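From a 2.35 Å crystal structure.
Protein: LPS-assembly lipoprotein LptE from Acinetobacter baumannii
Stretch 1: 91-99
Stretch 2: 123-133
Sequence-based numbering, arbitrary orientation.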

# COMPACT_ATOMS: atom_id res chain seq x y z
N PRO A 91 -7.09 -6.18 -10.75
CA PRO A 91 -6.32 -5.17 -10.03
C PRO A 91 -7.20 -4.37 -9.08
O PRO A 91 -8.38 -4.21 -9.32
N ARG A 92 -6.60 -3.89 -8.00
CA ARG A 92 -7.28 -3.10 -6.99
C ARG A 92 -6.39 -1.88 -6.70
O ARG A 92 -5.21 -2.06 -6.41
N THR A 93 -6.96 -0.68 -6.81
CA THR A 93 -6.25 0.58 -6.59
C THR A 93 -6.66 1.23 -5.26
O THR A 93 -7.82 1.55 -5.07
N LEU A 94 -5.70 1.41 -4.34
CA LEU A 94 -5.97 2.02 -3.04
C LEU A 94 -5.13 3.27 -2.85
O LEU A 94 -4.14 3.46 -3.53
N THR A 95 -5.53 4.12 -1.91
CA THR A 95 -4.82 5.35 -1.69
C THR A 95 -4.93 5.80 -0.24
O THR A 95 -5.92 5.54 0.43
N ALA A 96 -3.88 6.45 0.24
CA ALA A 96 -3.87 6.99 1.59
C ALA A 96 -3.35 8.40 1.47
O ALA A 96 -2.57 8.69 0.57
N ALA A 97 -3.77 9.28 2.37
CA ALA A 97 -3.35 10.65 2.30
C ALA A 97 -3.49 11.41 3.60
O ALA A 97 -4.39 11.15 4.39
N ARG A 98 -2.60 12.38 3.80
CA ARG A 98 -2.65 13.28 4.93
C ARG A 98 -2.24 14.64 4.40
O ARG A 98 -1.43 14.72 3.46
N SER A 99 -2.81 15.71 4.95
CA SER A 99 -2.44 17.07 4.54
C SER A 99 -2.40 18.02 5.70
O SER A 99 -3.10 17.83 6.69
N ASP A 123 2.26 3.53 6.17
CA ASP A 123 1.73 2.61 7.18
C ASP A 123 0.23 2.35 6.95
O ASP A 123 -0.19 1.21 6.86
N ASP A 124 -0.54 3.43 6.83
CA ASP A 124 -1.99 3.39 6.57
C ASP A 124 -2.25 2.51 5.36
O ASP A 124 -3.03 1.56 5.43
N LEU A 125 -1.55 2.79 4.27
CA LEU A 125 -1.73 2.02 3.05
C LEU A 125 -1.34 0.55 3.22
O LEU A 125 -2.02 -0.32 2.71
N ALA A 126 -0.26 0.26 3.94
CA ALA A 126 0.15 -1.13 4.18
C ALA A 126 -0.99 -1.92 4.85
O ALA A 126 -1.26 -3.08 4.50
N GLN A 127 -1.66 -1.26 5.81
CA GLN A 127 -2.77 -1.87 6.54
C GLN A 127 -3.99 -2.09 5.62
O GLN A 127 -4.62 -3.13 5.71
N GLN A 128 -4.29 -1.15 4.72
CA GLN A 128 -5.43 -1.33 3.79
C GLN A 128 -5.18 -2.49 2.83
O GLN A 128 -6.09 -3.25 2.51
N ILE A 129 -3.96 -2.58 2.31
CA ILE A 129 -3.60 -3.67 1.39
C ILE A 129 -3.78 -4.99 2.11
O ILE A 129 -4.39 -5.91 1.59
N THR A 130 -3.22 -5.05 3.31
CA THR A 130 -3.30 -6.25 4.13
C THR A 130 -4.76 -6.59 4.50
O THR A 130 -5.15 -7.76 4.51
N ARG A 131 -5.56 -5.56 4.76
CA ARG A 131 -6.97 -5.73 5.11
C ARG A 131 -7.68 -6.45 3.96
O ARG A 131 -8.28 -7.51 4.17
N GLN A 132 -7.60 -5.89 2.76
CA GLN A 132 -8.30 -6.47 1.61
C GLN A 132 -7.88 -7.88 1.23
O GLN A 132 -8.68 -8.60 0.63
N ILE A 133 -6.67 -8.28 1.58
CA ILE A 133 -6.20 -9.64 1.33
C ILE A 133 -6.82 -10.56 2.38
O ILE A 133 -7.51 -11.52 2.05

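The strongest polar contact is the salt bridge between Arg98 and Asp124. Arg98 NH1 donates to Asp124 OD2 at 3.0 Å, and Arg98 NH2 reaches the same Asp124 OD2 at 3.3 Å. The carboxylate oxygen lies near the guanidinium plane, at its edge, so both nitrogens can point a hydrogen at it. The CA-to-CB bond of Arg98 points sideways, but chi1 m and chi2 m bring the end of the chain to the helix. Arg98 NH1 also bonds Ala97 O at 3.1 Å, which ties the guanidinium to its own strand.

Asp124 points toward the strand with chi1 t. Its other oxygen, Asp124 OD1, accepts from Gln128 NE2 at 2.9 Å, one helical turn on. Gln128 (m, t) also points toward the strand. Gln128 NE2 donates to the backbone Thr95 O at 3.2 Å with a nearly straight angle of 166°. Its amide therefore joins helix to strand. Water 1 adds a second link: it accepts from Thr95 N at 2.8 Å and donates to Gln128 OE1 at 3.1 Å. Thr95 points its own side chain away.

Apolar contacts fill the space around Leu94 and Ala96. Leu94 (m, t) points toward the helix and is buried. Leu94 CB meets Leu125 CD1 at 3.7 Å, and Leu94 CD1 lies 3.8 Å from Gln128 CB and 4.3 Å from Ile129 CG1. Leu125 (t, p) starts sideways, but its end comes nearer the strand. Ala96 also points in. Its small side chain sits close to the helix, with Ala96 CB 4.1 Å from Leu125 CB and 3.8 Å from Asp124 CG.

Gln132 (m, t) points toward the strand. Gln132 NE2 packs 3.5 Å from Leu94 CD2 and lies over one face of the Arg92 guanidinium. Arg92 (t, p, p) points in, with Arg92 CG 3.3 Å from Gln132 OE1.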

# COMPACT_ATOMS: atom_id res chain seq x y z
CB PRO A 91 -5.76 -4.27 -11.14
CG PRO A 91 -5.93 -5.01 -12.42
CD PRO A 91 -6.99 -6.04 -12.22
CB ARG A 92 -7.47 -3.94 -5.73
CG ARG A 92 -7.90 -3.17 -4.49
CD ARG A 92 -9.24 -2.45 -4.66
NE ARG A 92 -10.35 -3.37 -4.84
CZ ARG A 92 -11.62 -3.00 -4.96
NH1 ARG A 92 -11.96 -1.71 -4.91
NH2 ARG A 92 -12.56 -3.92 -5.13
CB THR A 93 -6.53 1.56 -7.75
OG1 THR A 93 -6.05 0.99 -8.97
CG2 THR A 93 -5.86 2.91 -7.53
CB LEU A 94 -5.67 1.06 -1.90
CG LEU A 94 -6.30 -0.32 -1.99
CD1 LEU A 94 -6.00 -1.09 -0.71
CD2 LEU A 94 -7.79 -0.22 -2.23
CB THR A 95 -5.36 6.46 -2.62
OG1 THR A 95 -4.51 7.60 -2.57
CG2 THR A 95 -6.79 6.88 -2.23
CB ALA A 96 -2.98 6.17 2.51
CB ALA A 97 -4.18 11.35 1.24
CB ARG A 98 -1.68 12.87 6.04
CG ARG A 98 -1.98 11.55 6.72
CD ARG A 98 -3.32 11.56 7.44
NE ARG A 98 -3.49 10.36 8.25
CZ ARG A 98 -3.87 9.16 7.79
NH1 ARG A 98 -4.12 8.95 6.50
NH2 ARG A 98 -3.98 8.15 8.65
CB SER A 99 -3.42 17.61 3.49
OG SER A 99 -4.73 17.65 3.99
CB ASP A 123 1.94 3.19 8.57
CG ASP A 123 1.64 2.21 9.65
OD1 ASP A 123 2.37 1.19 9.71
OD2 ASP A 123 0.72 2.46 10.45
CB ASP A 124 -2.50 4.84 6.36
CG ASP A 124 -4.03 4.94 6.00
OD1 ASP A 124 -4.61 3.98 5.47
OD2 ASP A 124 -4.62 6.02 6.23
CB LEU A 125 -0.99 2.66 1.87
CG LEU A 125 -1.24 2.02 0.50
CD1 LEU A 125 -2.74 1.90 0.22
CD2 LEU A 125 -0.56 2.80 -0.60
CB ALA A 126 1.42 -1.19 5.03
CB GLN A 127 -3.14 -1.03 7.78
CG GLN A 127 -1.98 -0.89 8.77
CD GLN A 127 -2.35 -0.19 10.08
OE1 GLN A 127 -3.39 -0.45 10.66
NE2 GLN A 127 -1.46 0.67 10.56
CB GLN A 128 -5.73 -0.10 2.93
CG GLN A 128 -6.22 1.14 3.64
CD GLN A 128 -6.46 2.27 2.65
OE1 GLN A 128 -7.29 2.16 1.73
NE2 GLN A 128 -5.76 3.36 2.83
CB ILE A 129 -2.15 -3.56 0.92
CG1 ILE A 129 -1.97 -2.31 0.06
CG2 ILE A 129 -1.76 -4.79 0.11
CD1 ILE A 129 -0.53 -1.93 -0.20
CB THR A 130 -2.42 -6.07 5.37
OG1 THR A 130 -1.06 -5.96 4.95
CG2 THR A 130 -2.56 -7.23 6.30
CB ARG A 131 -7.65 -4.37 5.33
CG ARG A 131 -9.05 -4.40 5.96
CD ARG A 131 -9.03 -4.62 7.48
NE ARG A 131 -8.44 -3.49 8.22
CZ ARG A 131 -7.17 -3.37 8.63
NH1 ARG A 131 -6.26 -4.33 8.40
NH2 ARG A 131 -6.79 -2.27 9.29
CB GLN A 132 -8.26 -5.55 0.38
CG GLN A 132 -9.07 -4.28 0.59
CD GLN A 132 -9.51 -3.63 -0.71
OE1 GLN A 132 -9.44 -4.24 -1.78
NE2 GLN A 132 -10.01 -2.41 -0.62
CB ILE A 133 -4.66 -9.72 1.36
CG1 ILE A 133 -4.09 -9.02 0.11
CG2 ILE A 133 -4.16 -11.16 1.39
CD1 ILE A 133 -2.60 -8.87 0.12
O HOH W 1 -8.03 3.78 -0.80